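Side-chain contacts in periplasmic binding protein/LacI transcriptional regulator (Shewanella sp. ANA-3, PDB 5OCP), which binds alpha- and beta-L-arabinofuranose and probably delivers the sugar to an arabinose ABC transporter as its periplasmic component: residues Glu110-Gly115 against Asn148-Asn153; Ile141-Gly146 against Ala190-Asn195. All coordinates share one frame; numbering follows the deposited sequence.

Contact 1 (Glu110-Gly115 against Asn148-Asn153); sequences EGRKIG and NQVIAN
R112 and V150 bring helices 107-121 and 138-151 together, their CA atoms 5.9 Å apart, with G115 one turn further along meeting the same valine. Both helices lie on one side of the mixed sheet, in one lobe of the two-lobed periplasmic binding protein fold. V150 carries the contact through both methyls: with CG1 anti to the backbone N (chi1 167°), CG2 is set over the R112 backbone, 3.6 Å from R112 O, while CG1 rests 3.8 Å from G115 C. A CB on G115 would stand about 3.5 Å from V150 CB, consistent with a glycine at this close approach. The R112 chain crosses the valine at about a right angle, and its CB lies 3.9 Å from V150 CG2. Further out, R112 and Q149 run side by side; R112 CD approaches Q149 OE1 to 4.0 Å, the guanidinium and amide planes turned 75° apart. V150 also touches Q116 and M119 of helix 107-121. No hydrogen bond joins the two segments: aliphatic packing on bare helix backbone holds the buried part, R112 borders it with its methylenes, and Q149 brings only its amide oxygen near.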
ATOM      1  N   GLU A 110      -8.593  -0.809  -6.651  1.00 12.35           N
ATOM      2  CA  GLU A 110      -8.804  -0.752  -5.191  1.00 10.94           C
ATOM      3  C   GLU A 110      -9.667   0.474  -4.862  1.00 11.42           C
ATOM      4  O   GLU A 110     -10.683   0.368  -4.154  1.00 11.56           O
ATOM      5  CB  GLU A 110      -7.501  -0.675  -4.422  1.00 12.32           C
ATOM      6  CG  GLU A 110      -6.667  -1.935  -4.496  1.00 12.29           C
ATOM      7  CD  GLU A 110      -5.236  -1.756  -4.020  1.00 14.00           C
ATOM      8  OE1 GLU A 110      -4.754  -0.675  -3.642  1.00 14.65           O
ATOM      9  OE2 GLU A 110      -4.534  -2.750  -4.038  1.00 14.62           O
ATOM     10  N   GLY A 111      -9.307   1.617  -5.409  1.00 12.47           N
ATOM     11  CA  GLY A 111     -10.086   2.877  -5.220  1.00 12.96           C
ATOM     12  C   GLY A 111     -11.482   2.817  -5.776  1.00 12.34           C
ATOM     13  O   GLY A 111     -12.456   3.235  -5.111  1.00 10.50           O
ATOM     14  N   ARG A 112     -11.642   2.182  -6.935  1.00 10.83           N
ATOM     15  CA  ARG A 112     -12.974   1.958  -7.501  1.00 13.55           C
ATOM     16  C   ARG A 112     -13.847   1.056  -6.606  1.00 12.98           C
ATOM     17  O   ARG A 112     -15.012   1.386  -6.398  1.00 12.99           O
ATOM     18  CB  ARG A 112     -12.916   1.393  -8.925  1.00 15.17           C
ATOM     19  CG  ARG A 112     -12.363   2.308  -9.931  1.00 21.06           C
ATOM     20  CD  ARG A 112     -12.747   1.883 -11.365  1.00 24.82           C
ATOM     21  NE  ARG A 112     -12.239   0.539 -11.723  1.00 30.66           N
ATOM     22  CZ  ARG A 112     -11.003   0.286 -12.150  1.00 30.69           C
ATOM     23  NH1 ARG A 112     -10.125   1.253 -12.306  1.00 26.79           N
ATOM     24  NH2 ARG A 112     -10.667  -0.946 -12.455  1.00 34.60           N
ATOM     25  N   LYS A 113     -13.334  -0.101  -6.142  1.00 12.02           N
ATOM     26  CA  LYS A 113     -14.140  -1.032  -5.342  1.00 14.19           C
ATOM     27  C   LYS A 113     -14.584  -0.414  -4.029  1.00 13.02           C
ATOM     28  O   LYS A 113     -15.729  -0.568  -3.612  1.00 12.87           O
ATOM     29  CB  LYS A 113     -13.341  -2.327  -5.064  1.00 15.14           C
ATOM     30  CG  LYS A 113     -13.247  -3.228  -6.299  1.00 21.27           C
ATOM     31  CD  LYS A 113     -12.098  -4.178  -6.131  1.00 23.69           C
ATOM     32  CE  LYS A 113     -12.486  -5.454  -5.513  1.00 32.97           C
ATOM     33  NZ  LYS A 113     -11.616  -6.441  -6.238  1.00 33.43           N
ATOM     34  N   ILE A 114     -13.676   0.352  -3.397  1.00 10.79           N
ATOM     35  CA  ILE A 114     -14.028   0.965  -2.093  1.00 11.65           C
ATOM     36  C   ILE A 114     -15.011   2.119  -2.333  1.00 12.17           C
ATOM     37  O   ILE A 114     -15.961   2.299  -1.560  1.00 13.11           O
ATOM     38  CB  ILE A 114     -12.744   1.258  -1.260  1.00 13.96           C
ATOM     39  CG1 ILE A 114     -13.120   1.359   0.226  1.00 16.90           C
ATOM     40  CG2 ILE A 114     -11.983   2.423  -1.793  1.00 14.23           C
ATOM     41  CD1 ILE A 114     -13.491   0.042   0.818  1.00 15.72           C
ATOM     42  N   GLY A 115     -14.795   2.884  -3.391  1.00 11.46           N
ATOM     43  CA  GLY A 115     -15.758   3.942  -3.771  1.00 12.25           C
ATOM     44  C   GLY A 115     -17.129   3.405  -4.070  1.00 12.30           C
ATOM     45  O   GLY A 115     -18.143   3.943  -3.655  1.00 11.59           O
ATOM     46  N   ASN A 148     -12.336   8.534  -7.484  1.00 13.12           N
ATOM     47  CA  ASN A 148     -12.896   9.748  -8.120  1.00 14.50           C
ATOM     48  C   ASN A 148     -13.751   9.349  -9.317  1.00 15.74           C
ATOM     49  O   ASN A 148     -14.828   9.904  -9.531  1.00 15.74           O
ATOM     50  CB  ASN A 148     -11.786  10.749  -8.433  1.00 14.23           C
ATOM     51  CG  ASN A 148     -11.253  11.475  -7.167  1.00 15.98           C
ATOM     52  OD1 ASN A 148     -11.858  11.405  -6.132  1.00 19.85           O
ATOM     53  ND2 ASN A 148     -10.080  12.037  -7.219  1.00 17.07           N
ATOM     54  N   GLN A 149     -13.313   8.351 -10.079  1.00 17.07           N
ATOM     55  CA  GLN A 149     -14.003   7.945 -11.272  1.00 19.94           C
ATOM     56  C   GLN A 149     -15.387   7.366 -10.869  1.00 20.63           C
ATOM     57  O   GLN A 149     -16.411   7.659 -11.553  1.00 18.65           O
ATOM     58  CB  GLN A 149     -13.112   6.957 -12.035  1.00 24.71           C
ATOM     59  CG  GLN A 149     -13.599   6.356 -13.328  1.00 35.69           C
ATOM     60  CD  GLN A 149     -12.484   5.486 -13.923  1.00 41.58           C
ATOM     61  OE1 GLN A 149     -11.465   5.178 -13.248  1.00 45.13           O
ATOM     62  NE2 GLN A 149     -12.639   5.129 -15.183  1.00 55.47           N
ATOM     63  N   VAL A 150     -15.486   6.685  -9.713  1.00 16.17           N
ATOM     64  CA  VAL A 150     -16.773   6.092  -9.294  1.00 17.76           C
ATOM     65  C   VAL A 150     -17.683   7.149  -8.775  1.00 19.59           C
ATOM     66  O   VAL A 150     -18.867   7.190  -9.197  1.00 21.04           O
ATOM     67  CB  VAL A 150     -16.600   5.043  -8.206  1.00 19.35           C
ATOM     68  CG1 VAL A 150     -17.934   4.655  -7.552  1.00 20.57           C
ATOM     69  CG2 VAL A 150     -15.932   3.865  -8.854  1.00 18.88           C
ATOM     70  N   ILE A 151     -17.153   8.051  -7.949  1.00 17.20           N
ATOM     71  CA  ILE A 151     -18.023   9.011  -7.316  1.00 20.79           C
ATOM     72  C   ILE A 151     -18.478  10.115  -8.296  1.00 20.55           C
ATOM     73  O   ILE A 151     -19.508  10.773  -8.025  1.00 19.70           O
ATOM     74  CB  ILE A 151     -17.513   9.479  -5.963  1.00 24.84           C
ATOM     75  CG1 ILE A 151     -16.439  10.476  -6.147  1.00 26.61           C
ATOM     76  CG2 ILE A 151     -17.205   8.327  -4.983  1.00 25.50           C
ATOM     77  CD1 ILE A 151     -17.014  11.808  -5.781  1.00 29.44           C
ATOM     78  N   ALA A 152     -17.770  10.276  -9.423  1.00 20.65           N
ATOM     79  CA  ALA A 152     -18.217  11.218 -10.508  1.00 25.15           C
ATOM     80  C   ALA A 152     -19.595  10.866 -11.068  1.00 26.42           C
ATOM     81  O   ALA A 152     -20.273  11.762 -11.548  1.00 25.54           O
ATOM     82  CB  ALA A 152     -17.203  11.287 -11.627  1.00 25.27           C
ATOM     83  N   ASN A 153     -20.013   9.599 -10.957  1.00 24.59           N
ATOM     84  CA  ASN A 153     -21.353   9.111 -11.394  1.00 27.98           C
ATOM     85  C   ASN A 153     -22.501   9.440 -10.449  1.00 25.82           C
ATOM     86  O   ASN A 153     -23.650   9.106 -10.738  1.00 27.06           O
ATOM     87  CB  ASN A 153     -21.340   7.585 -11.518  1.00 32.28           C
ATOM     88  CG  ASN A 153     -20.254   7.083 -12.431  1.00 39.58           C
ATOM     89  OD1 ASN A 153     -19.522   6.122 -12.112  1.00 45.70           O
ATOM     90  ND2 ASN A 153     -20.132   7.721 -13.547  1.00 31.16           N
TER

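Contact 2 (Ile141-Gly146 against Ala190-Asn195); sequences IDRAAG and AVWSHN. With AHR (alpha-L-arabinofuranose), chain I; FUB (beta-L-arabinofuranose), chain J.
R143 reaches from helix 138-151 past W192 and H194 to the bound arabinofuranose. Its CB lies 3.9 Å from W192 CZ2, and R143 O meets that indole at its edge. From CG the chain runs extended to NE (chi2 171°, chi3 -171°), carrying CD to 3.7 Å from H194 O. NE is salt-bridged to E110. NH1 gives a weak, bent bond of 2.8 Å to H194 O and a straighter one, also 2.8 Å, to O3 of either anomer; NH2 reaches the same O3 at 3.0 Å. The sugar oxygen thus sits at the guanidinium edge, gripped by two nitrogens. An alanine here would be likely to leave O3 without both donors and E110 without its cationic mate. N195 ND2 holds O2 at 3.0 Å in an almost straight bond (177°), while its OD1 caps M198 N at the start of helix 196-208. One residue along the helix from R143, A144 CB packs 3.9 Å from H194 CE1, and H194 NE2 is hydrogen-bonded to E130. H194 CD2 lies over one face of the W192 indole, offset toward the rim; the indole also stacks with F147. Helix 138-151 therefore packs against the C-terminal end of strand 190-193, which pairs with strand 126-132, and the loop that follows, with the sugar site at that end of the parallel strands, in the cleft between the lobes.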
ATOM      1  N   ILE A 141      -1.857   8.242  -5.932  1.00 13.26           N
ATOM      2  CA  ILE A 141      -2.350   8.798  -7.198  1.00 15.12           C
ATOM      3  C   ILE A 141      -3.466   7.930  -7.782  1.00 13.38           C
ATOM      4  O   ILE A 141      -4.539   8.382  -8.199  1.00 13.85           O
ATOM      5  CB  ILE A 141      -1.154   8.881  -8.160  1.00 15.68           C
ATOM      6  CG1 ILE A 141      -0.113   9.901  -7.670  1.00 17.67           C
ATOM      7  CG2 ILE A 141      -1.606   9.223  -9.544  1.00 17.13           C
ATOM      8  CD1 ILE A 141       1.234   9.674  -8.327  1.00 19.36           C
ATOM      9  N   ASP A 142      -3.172   6.627  -7.913  1.00 12.73           N
ATOM     10  CA  ASP A 142      -4.082   5.728  -8.569  1.00 12.92           C
ATOM     11  C   ASP A 142      -5.323   5.363  -7.731  1.00 12.57           C
ATOM     12  O   ASP A 142      -6.402   5.161  -8.300  1.00 13.66           O
ATOM     13  CB  ASP A 142      -3.371   4.456  -8.964  1.00 14.64           C
ATOM     14  CG  ASP A 142      -2.406   4.648 -10.163  1.00 21.30           C
ATOM     15  OD1 ASP A 142      -2.209   5.816 -10.594  1.00 26.44           O
ATOM     16  OD2 ASP A 142      -1.806   3.635 -10.574  1.00 22.43           O
ATOM     17  N   ARG A 143      -5.196   5.317  -6.409  1.00 10.71           N
ATOM     18  CA  ARG A 143      -6.379   5.029  -5.595  1.00 11.39           C
ATOM     19  C   ARG A 143      -7.321   6.228  -5.709  1.00 12.14           C
ATOM     20  O   ARG A 143      -8.473   6.076  -5.805  1.00 12.21           O
ATOM     21  CB  ARG A 143      -6.048   4.794  -4.126  1.00 11.39           C
ATOM     22  CG  ARG A 143      -5.530   3.393  -3.856  1.00 12.15           C
ATOM     23  CD  ARG A 143      -4.985   3.145  -2.464  1.00 12.72           C
ATOM     24  NE  ARG A 143      -4.344   1.840  -2.421  1.00 12.28           N
ATOM     25  CZ  ARG A 143      -3.397   1.519  -1.578  1.00 12.57           C
ATOM     26  NH1 ARG A 143      -3.020   2.355  -0.665  1.00 11.92           N
ATOM     27  NH2 ARG A 143      -2.867   0.325  -1.624  1.00 14.37           N
ATOM     28  N   ALA A 144      -6.747   7.414  -5.691  1.00 12.31           N
ATOM     29  CA  ALA A 144      -7.586   8.629  -5.820  1.00 13.48           C
ATOM     30  C   ALA A 144      -8.280   8.603  -7.180  1.00 15.57           C
ATOM     31  O   ALA A 144      -9.509   8.869  -7.287  1.00 15.53           O
ATOM     32  CB  ALA A 144      -6.797   9.872  -5.611  1.00 15.27           C
ATOM     33  N   ALA A 145      -7.531   8.308  -8.232  1.00 15.32           N
ATOM     34  CA  ALA A 145      -8.116   8.291  -9.551  1.00 15.56           C
ATOM     35  C   ALA A 145      -9.300   7.338  -9.681  1.00 16.39           C
ATOM     36  O   ALA A 145     -10.347   7.676 -10.217  1.00 16.85           O
ATOM     37  CB  ALA A 145      -7.090   7.949 -10.613  1.00 16.81           C
ATOM     38  N   GLY A 146      -9.156   6.119  -9.174  1.00 13.76           N
ATOM     39  CA  GLY A 146     -10.227   5.177  -9.194  1.00 13.45           C
ATOM     40  C   GLY A 146     -11.457   5.556  -8.363  1.00 12.25           C
ATOM     41  O   GLY A 146     -12.569   5.387  -8.804  1.00 13.72           O
ATOM     42  N   ALA A 190     -18.438  10.392   5.591  1.00 14.10           N
ATOM     43  CA  ALA A 190     -17.398   9.372   5.540  1.00 12.75           C
ATOM     44  C   ALA A 190     -16.005   9.927   5.436  1.00 12.94           C
ATOM     45  O   ALA A 190     -15.825  10.994   4.859  1.00 12.98           O
ATOM     46  CB  ALA A 190     -17.609   8.425   4.374  1.00 12.82           C
ATOM     47  N   VAL A 191     -15.038   9.138   5.896  1.00 11.23           N
ATOM     48  CA  VAL A 191     -13.621   9.333   5.640  1.00 12.50           C
ATOM     49  C   VAL A 191     -13.154   8.232   4.657  1.00 11.49           C
ATOM     50  O   VAL A 191     -13.443   7.054   4.871  1.00 11.37           O
ATOM     51  CB  VAL A 191     -12.798   9.249   6.928  1.00 13.43           C
ATOM     52  CG1 VAL A 191     -11.260   9.264   6.669  1.00 14.98           C
ATOM     53  CG2 VAL A 191     -13.208  10.386   7.835  1.00 15.59           C
ATOM     54  N   TRP A 192     -12.547   8.671   3.569  1.00 11.24           N
ATOM     55  CA  TRP A 192     -11.860   7.828   2.574  1.00 10.90           C
ATOM     56  C   TRP A 192     -10.400   8.029   2.849  1.00 12.11           C
ATOM     57  O   TRP A 192      -9.802   9.100   2.595  1.00 11.37           O
ATOM     58  CB  TRP A 192     -12.299   8.315   1.190  1.00 12.16           C
ATOM     59  CG  TRP A 192     -11.406   8.015   0.000  1.00 11.64           C
ATOM     60  CD1 TRP A 192     -11.188   8.846  -1.023  1.00 13.04           C
ATOM     61  CD2 TRP A 192     -10.681   6.793  -0.326  1.00 11.35           C
ATOM     62  NE1 TRP A 192     -10.357   8.285  -1.940  1.00 13.83           N
ATOM     63  CE2 TRP A 192     -10.042   7.012  -1.553  1.00 10.97           C
ATOM     64  CE3 TRP A 192     -10.520   5.542   0.296  1.00 11.92           C
ATOM     65  CZ2 TRP A 192      -9.235   6.053  -2.165  1.00 11.60           C
ATOM     66  CZ3 TRP A 192      -9.719   4.574  -0.323  1.00 12.00           C
ATOM     67  CH2 TRP A 192      -9.101   4.845  -1.556  1.00 11.49           C
ATOM     68  N   SER A 193      -9.766   6.965   3.364  1.00 10.21           N
ATOM     69  CA  SER A 193      -8.386   6.992   3.670  1.00  9.65           C
ATOM     70  C   SER A 193      -7.573   6.109   2.722  1.00 12.02           C
ATOM     71  O   SER A 193      -7.931   4.930   2.528  1.00 11.54           O
ATOM     72  CB  SER A 193      -8.162   6.508   5.090  1.00 10.18           C
ATOM     73  OG  SER A 193      -6.780   6.488   5.362  1.00 12.41           O
ATOM     74  N   HIS A 194      -6.486   6.646   2.151  1.00 10.41           N
ATOM     75  CA  HIS A 194      -5.735   5.831   1.216  1.00 11.29           C
ATOM     76  C   HIS A 194      -5.065   4.627   1.878  1.00 11.30           C
ATOM     77  O   HIS A 194      -4.688   3.715   1.150  1.00 12.56           O
ATOM     78  CB  HIS A 194      -4.721   6.662   0.447  1.00 11.17           C
ATOM     79  CG  HIS A 194      -5.330   7.667  -0.490  1.00 12.01           C
ATOM     80  ND1 HIS A 194      -4.541   8.407  -1.344  1.00 13.79           N
ATOM     81  CD2 HIS A 194      -6.593   8.108  -0.664  1.00 12.01           C
ATOM     82  CE1 HIS A 194      -5.310   9.234  -2.046  1.00 13.97           C
ATOM     83  NE2 HIS A 194      -6.570   8.996  -1.740  1.00 12.24           N
ATOM     84  N   ASN A 195      -4.903   4.573   3.203  1.00 11.06           N
ATOM     85  CA  ASN A 195      -4.465   3.387   3.852  1.00 10.47           C
ATOM     86  C   ASN A 195      -5.035   3.213   5.234  1.00 11.66           C
ATOM     87  O   ASN A 195      -5.555   4.161   5.853  1.00 11.44           O
ATOM     88  CB  ASN A 195      -2.947   3.185   3.860  1.00 10.90           C
ATOM     89  CG  ASN A 195      -2.210   4.008   4.899  1.00 10.62           C
ATOM     90  OD1 ASN A 195      -2.745   5.011   5.436  1.00 10.83           O
ATOM     91  ND2 ASN A 195      -0.943   3.619   5.165  1.00 10.30           N
TER
HETATM   92  O5  AHR I 407       2.275   1.078  -1.751  0.50  9.68           O
HETATM   93  C5  AHR I 407       1.376   0.493  -0.860  0.50  9.29           C
HETATM   94  C4  AHR I 407       0.964   1.491   0.206  0.50  9.24           C
HETATM   95  O4  AHR I 407       2.088   2.051   0.841  0.50  8.99           O
HETATM   96  C3  AHR I 407       0.077   0.843   1.285  0.50  9.08           C
HETATM   97  O3  AHR I 407      -1.241   0.851   0.843  0.50  9.41           O
HETATM   98  C2  AHR I 407       0.407   1.751   2.458  0.50  9.17           C
HETATM   99  O2  AHR I 407       0.134   1.237   3.728  0.50  9.41           O
HETATM  100  C1  AHR I 407       1.906   1.884   2.255  0.50  9.47           C
HETATM  101  O1  AHR I 407       2.334   2.979   2.889  0.50 10.09           O
HETATM  102  O5  FUB J 408       2.274   1.077  -1.751  0.50 14.06           O
HETATM  103  C5  FUB J 408       1.379   0.495  -0.854  0.50 12.97           C
HETATM  104  C4  FUB J 408       0.971   1.495   0.215  0.50 12.74           C
HETATM  105  O4  FUB J 408       2.088   2.073   0.845  0.50 12.21           O
HETATM  106  C3  FUB J 408       0.092   0.851   1.298  0.50 12.38           C
HETATM  107  O3  FUB J 408      -1.227   0.844   0.845  0.50 12.84           O
HETATM  108  C2  FUB J 408       0.359   1.799   2.461  0.50 12.46           C
HETATM  109  O2  FUB J 408       0.125   1.242   3.734  0.50 12.95           O
HETATM  110  C1  FUB J 408       1.782   2.311   2.232  0.50 12.39           C
HETATM  111  O1  FUB J 408       2.605   1.521   2.939  0.50 13.65           O

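How the contacts relate
Contacts 1 and 2 have centres 9 Å apart and share helix 138-151, whose 141-146 turns meet strand 190-193 and helix 107-121, and whose end packs on helix 107-121. E110 OE1 lies 2.8 Å from R143 NE in a salt bridge, making E110 a second-shell residue that steadies a sugar-binding arginine and would probably offset its charge; S105 OG holds the other carboxylate oxygen. Hydrophobic packing adds a second join: I114 CG2 approaches W192 CZ3 to 3.5 Å, and G111 CA lies 4.3 Å from W192 CH2. Contact 2 supplies the pocket residues R143 and N195, with S12, R15 and R89 binding the same sugar; contact 1 holds none and joins the helices that carry E110 and R143.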